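Local coordinates for tegumental protein 20.8 kDa (Clonorchis sinensis, PDB 5X2E) that binds calcium through an EF-hand in this calmodulin-like domain, the N-terminal part of a longer tegumental-allergen-like protein, at residues 16-20 with 48-54; 40-46 with 56-61. One frame throughout, in Å; residues are numbered along the deposited sequence.

Interaction 1. Residues 16-20 with 48-54. With CA (calcium ion), chain B.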
loop_
_atom_site.group_PDB
_atom_site.type_symbol
_atom_site.label_atom_id
_atom_site.label_comp_id
_atom_site.label_asym_id
_atom_site.label_seq_id
_atom_site.Cartn_x
_atom_site.Cartn_y
_atom_site.Cartn_z
ATOM N N ASN A 16 -7.755 -0.749 3.362
ATOM C CA ASN A 16 -6.568 -0.514 4.201
ATOM C C ASN A 16 -5.837 -1.801 4.578
ATOM O O ASN A 16 -5.020 -1.841 5.509
ATOM C CB ASN A 16 -6.924 0.298 5.446
ATOM C CG ASN A 16 -7.427 1.664 5.088
ATOM O OD1 ASN A 16 -6.749 2.406 4.374
ATOM N ND2 ASN A 16 -8.642 1.988 5.519
ATOM N N VAL A 17 -6.074 -2.826 3.772
ATOM C CA VAL A 17 -5.254 -4.009 3.733
ATOM C C VAL A 17 -4.868 -4.211 2.267
ATOM O O VAL A 17 -5.750 -4.347 1.404
ATOM C CB VAL A 17 -5.985 -5.240 4.256
ATOM C CG1 VAL A 17 -5.043 -6.436 4.228
ATOM C CG2 VAL A 17 -6.523 -4.992 5.682
ATOM N N ILE A 18 -3.570 -4.234 1.992
ATOM C CA ILE A 18 -3.061 -4.557 0.674
ATOM C C ILE A 18 -2.996 -6.086 0.567
ATOM O O ILE A 18 -2.285 -6.781 1.318
ATOM C CB ILE A 18 -1.689 -3.906 0.427
ATOM C CG1 ILE A 18 -1.888 -2.401 0.200
ATOM C CG2 ILE A 18 -0.966 -4.618 -0.727
ATOM C CD1 ILE A 18 -0.550 -1.640 0.030
ATOM N N SER A 19 -3.789 -6.632 -0.329
ATOM C CA SER A 19 -3.712 -8.043 -0.602
ATOM C C SER A 19 -2.520 -8.336 -1.504
ATOM O O SER A 19 -2.044 -7.461 -2.264
ATOM C CB SER A 19 -5.020 -8.531 -1.264
ATOM O OG SER A 19 -5.032 -8.101 -2.614
ATOM N N TYR A 20 -2.045 -9.571 -1.484
ATOM C CA TYR A 20 -0.968 -9.926 -2.377
ATOM C C TYR A 20 -1.359 -9.763 -3.879
ATOM O O TYR A 20 -0.589 -9.185 -4.649
ATOM C CB TYR A 20 -0.450 -11.311 -2.062
ATOM C CG TYR A 20 0.269 -11.489 -0.715
ATOM C CD1 TYR A 20 0.641 -10.415 0.079
ATOM C CD2 TYR A 20 0.563 -12.772 -0.265
ATOM C CE1 TYR A 20 1.331 -10.615 1.280
ATOM C CE2 TYR A 20 1.219 -12.984 0.925
ATOM C CZ TYR A 20 1.601 -11.903 1.707
ATOM O OH TYR A 20 2.289 -12.182 2.884
ATOM N N ASN A 48 4.521 -12.647 8.147
ATOM C CA ASN A 48 3.945 -13.551 7.159
ATOM C C ASN A 48 2.470 -13.860 7.459
ATOM O O ASN A 48 2.039 -15.012 7.515
ATOM C CB ASN A 48 4.776 -14.835 7.091
ATOM C CG ASN A 48 4.539 -15.617 5.827
ATOM O OD1 ASN A 48 3.920 -15.127 4.882
ATOM N ND2 ASN A 48 5.058 -16.834 5.786
ATOM N N THR A 49 1.703 -12.798 7.667
ATOM C CA THR A 49 0.289 -12.924 7.966
ATOM C C THR A 49 -0.519 -13.175 6.700
ATOM O O THR A 49 -1.671 -13.577 6.771
ATOM C CB THR A 49 -0.270 -11.655 8.649
ATOM O OG1 THR A 49 -0.210 -10.555 7.730
ATOM C CG2 THR A 49 0.537 -11.316 9.911
ATOM N N GLY A 50 0.061 -12.876 5.543
ATOM C CA GLY A 50 -0.619 -13.094 4.283
ATOM C C GLY A 50 -1.197 -11.844 3.642
ATOM O O GLY A 50 -1.848 -11.936 2.603
ATOM N N SER A 51 -0.974 -10.682 4.246
ATOM C CA SER A 51 -1.431 -9.415 3.659
ATOM C C SER A 51 -0.691 -8.289 4.371
ATOM O O SER A 51 0.040 -8.532 5.351
ATOM C CB SER A 51 -2.928 -9.228 3.784
ATOM O OG SER A 51 -3.304 -9.169 5.147
ATOM N N ILE A 52 -0.857 -7.079 3.869
ATOM C CA ILE A 52 -0.124 -5.939 4.383
ATOM C C ILE A 52 -1.111 -4.917 4.908
ATOM O O ILE A 52 -1.831 -4.282 4.146
ATOM C CB ILE A 52 0.774 -5.330 3.288
ATOM C CG1 ILE A 52 1.951 -6.282 2.933
ATOM C CG2 ILE A 52 1.271 -3.950 3.724
ATOM C CD1 ILE A 52 2.628 -5.984 1.611
ATOM N N THR A 53 -1.161 -4.717 6.218
ATOM C CA THR A 53 -2.109 -3.757 6.776
ATOM C C THR A 53 -1.552 -2.344 6.754
ATOM O O THR A 53 -0.328 -2.117 6.787
ATOM C CB THR A 53 -2.483 -4.103 8.238
ATOM O OG1 THR A 53 -1.321 -3.967 9.066
ATOM C CG2 THR A 53 -3.006 -5.520 8.339
ATOM N N LEU A 54 -2.467 -1.388 6.724
ATOM C CA LEU A 54 -2.089 0.007 6.847
ATOM C C LEU A 54 -1.256 0.215 8.133
ATOM O O LEU A 54 -0.259 0.954 8.107
ATOM C CB LEU A 54 -3.342 0.880 6.864
ATOM C CG LEU A 54 -3.059 2.355 7.058
ATOM C CD1 LEU A 54 -2.140 2.873 5.971
ATOM C CD2 LEU A 54 -4.397 3.121 7.040
HETATM CA CA CA B . -7.245 -3.849 -0.315
HETATM O O HOH W 1 -3.324 -11.346 0.450
HETATM O O HOH W 2 4.223 -14.006 2.779
HETATM O O HOH W 3 -7.772 -6.132 -0.246
#
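Ile-18 and Ile-52 form the hydrogen-bonded pair of the short antiparallel ladder that couples the two loops of an EF-hand pair, here the calcium-binding loop that contains strand 17-19 and its partner around strand 51-53. Their backbones are joined both ways: Ile-18 N donates to Ile-52 O at 2.8 Å, and Ile-52 N returns a bond to Ile-18 O at 2.9 Å. The ladder is prolonged where Leu-54 N, at the start of the following helix, donates to Asn-16 O over 2.9 Å. Between these bonds lies the non-hydrogen-bonded pair Val-17 and Thr-53, and Val-17 CA adds a CH···O contact to Ile-52 O.

The two isoleucines put their CB atoms 4.0 Å apart on the inner face of the sheet, where both rest on Trp-40. On the other face, Val-17 CG1, anti to the backbone N (chi1 -178°), meets Ser-51 OG at 3.4 Å. Beyond the ladder, Asn-16 and Leu-54 run side by side, while Arg-72 from helix 65-79 donates to Asn-16 OD1.

At the far end, the face of the Tyr-20 ring lies against Gly-50, whose carbonyl O stands 3.5 Å above the ring centre. That oxygen also accepts from a water that in turn accepts from Tyr-20 N. The phenol oxygen is hydrogen-bonded to Asp-45 OD2 and takes a further bond from a second water.

Strand 17-19 thus faces two ways through its backbone. While its amide and carbonyl groups at Ile-18 hold the neighbouring loop, the carbonyl of Val-17 joins Asp-11, Asp-13, Thr-15 and Glu-22 around the metal, with Val-17 O 2.3 Å from the calcium ion.

Interaction 2. Residues 40-46 with 56-61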
loop_
_atom_site.group_PDB
_atom_site.type_symbol
_atom_site.label_atom_id
_atom_site.label_comp_id
_atom_site.label_asym_id
_atom_site.label_seq_id
_atom_site.Cartn_x
_atom_site.Cartn_y
_atom_site.Cartn_z
ATOM N N TRP A 40 8.239 -5.997 -0.528
ATOM C CA TRP A 40 7.087 -5.476 0.231
ATOM C C TRP A 40 6.645 -6.467 1.300
ATOM O O TRP A 40 6.275 -6.082 2.423
ATOM C CB TRP A 40 5.917 -5.139 -0.722
ATOM C CG TRP A 40 6.040 -3.755 -1.307
ATOM C CD1 TRP A 40 7.039 -3.291 -2.142
ATOM C CD2 TRP A 40 5.161 -2.643 -1.074
ATOM N NE1 TRP A 40 6.827 -1.967 -2.431
ATOM C CE2 TRP A 40 5.682 -1.545 -1.791
ATOM C CE3 TRP A 40 3.987 -2.462 -0.317
ATOM C CZ2 TRP A 40 5.075 -0.294 -1.778
ATOM C CZ3 TRP A 40 3.377 -1.210 -0.332
ATOM C CH2 TRP A 40 3.932 -0.147 -1.050
ATOM N N LYS A 41 6.639 -7.742 0.951
ATOM C CA LYS A 41 6.230 -8.758 1.921
ATOM C C LYS A 41 7.220 -8.756 3.093
ATOM O O LYS A 41 6.825 -8.830 4.253
ATOM C CB LYS A 41 6.167 -10.146 1.281
ATOM C CG LYS A 41 5.043 -10.377 0.281
ATOM C CD LYS A 41 5.117 -11.781 -0.328
ATOM C CE LYS A 41 3.923 -12.065 -1.267
ATOM N NZ LYS A 41 3.943 -13.442 -1.810
ATOM N N GLN A 42 8.509 -8.646 2.789
ATOM C CA GLN A 42 9.511 -8.702 3.828
ATOM C C GLN A 42 9.515 -7.470 4.715
ATOM O O GLN A 42 9.666 -7.569 5.929
ATOM C CB GLN A 42 10.862 -8.893 3.183
ATOM C CG GLN A 42 11.010 -10.283 2.615
ATOM C CD GLN A 42 12.406 -10.559 2.085
ATOM O OE1 GLN A 42 13.300 -9.717 2.193
ATOM N NE2 GLN A 42 12.599 -11.745 1.509
ATOM N N LEU A 43 9.351 -6.304 4.113
ATOM C CA LEU A 43 9.336 -5.065 4.886
ATOM C C LEU A 43 8.015 -4.851 5.657
ATOM O O LEU A 43 8.038 -4.399 6.806
ATOM C CB LEU A 43 9.605 -3.853 3.968
ATOM C CG LEU A 43 10.994 -3.741 3.308
ATOM C CD1 LEU A 43 11.044 -2.649 2.239
ATOM C CD2 LEU A 43 12.089 -3.488 4.327
ATOM N N PHE A 44 6.879 -5.217 5.051
ATOM C CA PHE A 44 5.551 -4.805 5.545
ATOM C C PHE A 44 4.655 -5.948 5.991
ATOM O O PHE A 44 3.569 -5.716 6.526
ATOM C CB PHE A 44 4.838 -4.001 4.468
ATOM C CG PHE A 44 5.619 -2.826 4.004
ATOM C CD1 PHE A 44 6.134 -1.902 4.904
ATOM C CD2 PHE A 44 5.818 -2.627 2.638
ATOM C CE1 PHE A 44 6.871 -0.805 4.455
ATOM C CE2 PHE A 44 6.538 -1.544 2.187
ATOM C CZ PHE A 44 7.068 -0.632 3.095
ATOM N N ASP A 45 5.111 -7.177 5.768
ATOM C CA ASP A 45 4.425 -8.355 6.332
ATOM C C ASP A 45 5.477 -9.283 6.923
ATOM O O ASP A 45 5.551 -10.448 6.541
ATOM C CB ASP A 45 3.586 -9.096 5.265
ATOM C CG ASP A 45 2.693 -10.174 5.867
ATOM O OD1 ASP A 45 2.387 -10.111 7.092
ATOM O OD2 ASP A 45 2.282 -11.096 5.114
ATOM N N PRO A 46 6.302 -8.771 7.863
ATOM C CA PRO A 46 7.436 -9.574 8.314
ATOM C C PRO A 46 7.024 -10.853 9.019
ATOM O O PRO A 46 7.788 -11.823 8.956
ATOM C CB PRO A 46 8.169 -8.627 9.282
ATOM C CG PRO A 46 7.092 -7.676 9.746
ATOM C CD PRO A 46 6.260 -7.455 8.535
ATOM N N THR A 56 0.813 -1.841 9.810
ATOM C CA THR A 56 2.192 -2.325 9.753
ATOM C C THR A 56 3.010 -1.492 8.767
ATOM O O THR A 56 4.177 -1.188 9.006
ATOM C CB THR A 56 2.220 -3.808 9.387
ATOM O OG1 THR A 56 1.500 -4.539 10.400
ATOM C CG2 THR A 56 3.639 -4.307 9.335
ATOM N N PHE A 57 2.379 -1.145 7.652
ATOM C CA PHE A 57 2.996 -0.271 6.664
ATOM C C PHE A 57 3.442 1.030 7.357
ATOM O O PHE A 57 4.603 1.447 7.245
ATOM C CB PHE A 57 1.992 -0.009 5.535
ATOM C CG PHE A 57 2.480 0.870 4.431
ATOM C CD1 PHE A 57 2.127 2.215 4.401
ATOM C CD2 PHE A 57 3.215 0.347 3.373
ATOM C CE1 PHE A 57 2.528 3.028 3.336
ATOM C CE2 PHE A 57 3.595 1.144 2.323
ATOM C CZ PHE A 57 3.242 2.491 2.305
ATOM N N CYS A 58 2.538 1.623 8.134
ATOM C CA CYS A 58 2.824 2.892 8.781
ATOM C C CYS A 58 3.885 2.753 9.872
ATOM O O CYS A 58 4.766 3.606 10.023
ATOM C CB CYS A 58 1.554 3.499 9.375
ATOM S SG CYS A 58 0.427 4.182 8.149
ATOM N N SER A 59 3.793 1.694 10.667
ATOM C CA SER A 59 4.792 1.494 11.717
ATOM C C SER A 59 6.210 1.374 11.142
ATOM O O SER A 59 7.166 1.904 11.704
ATOM C CB SER A 59 4.432 0.262 12.538
ATOM O OG SER A 59 3.248 0.517 13.276
ATOM N N LYS A 60 6.341 0.679 10.019
ATOM C CA LYS A 60 7.658 0.473 9.415
ATOM C C LYS A 60 8.212 1.759 8.826
ATOM O O LYS A 60 9.418 1.975 8.833
ATOM C CB LYS A 60 7.610 -0.616 8.338
ATOM C CG LYS A 60 7.320 -2.008 8.883
ATOM C CD LYS A 60 8.460 -2.555 9.749
ATOM C CE LYS A 60 8.070 -3.920 10.310
ATOM N NZ LYS A 60 9.151 -4.566 11.106
ATOM N N LEU A 61 7.331 2.611 8.310
ATOM C CA LEU A 61 7.776 3.806 7.603
ATOM C C LEU A 61 7.760 5.069 8.468
ATOM O O LEU A 61 8.190 6.124 8.018
ATOM C CB LEU A 61 6.902 4.027 6.358
ATOM C CG LEU A 61 7.061 2.918 5.321
ATOM C CD1 LEU A 61 6.032 3.047 4.207
ATOM C CD2 LEU A 61 8.457 2.972 4.746
#
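Phe-44 and Phe-57 dominate this contact between helices 35-44 and 54-61, with Lys-60 closing its outer side. The phenylalanines run alongside each other from their two helices and meet edge-to-face: an edge of Phe-57 turns to the face of Phe-44, ring centroids 4.9 Å apart and planes at 52°. Phe-57 CD2 sits over the centre of that face, and Leu-43 CB covers the opposite one, so the Phe-44 ring is sandwiched. Carrying CG anti to its backbone N (chi1 -180°), Phe-57 also reaches Trp-40, where its CE2 lies 3.6 Å from Trp-40 CZ3. Those two rings are close to parallel, yet offset so far that little of one lies over the other. Leu-61 crosses Phe-44 at about a right angle, its CG 3.8 Å from Phe-44 CE1.

The Lys-60 chain runs back along the Phe-44 ring, counter to it, setting CB at the ring edge, 4.0 Å from Phe-44 CD1. A bend at its second torsion then carries the aliphatic chain past the carbonyl of Leu-43 and on to Pro-46, where Lys-60 CE comes within 3.9 Å of Pro-46 CG. Nearby, the methyl CG2 of Thr-56 packs against the Phe-44 carbonyl O and, more distantly, against Pro-46 CD.

With the axes of segments 40-44 and 56-61 at 76° and the chain between them passing through strand 51-53, the arrangement is the helix-loop-helix of an EF-hand, its two helices splayed about an aromatic cluster.

The two contacts illustrate how an EF-hand pair divides its chemistry. Interaction 1 joins the two hands, and main-chain hydrogen bonds do most of the work, close to the bound metal; interaction 2 lies within the second hand and relies on aromatic and aliphatic side chains. Each is partly buried, with an inner hydrophobic portion and a more exposed margin. They share a boundary, since segment 48-54 spans the link between the helices of interaction 2 and the first residue of the second, and Ile-52 packs on Phe-44. Asp-45, just after helix 35-44, adds a polar tie: besides its bond to the tyrosine, its OD2 probably accepts from Gly-50 N.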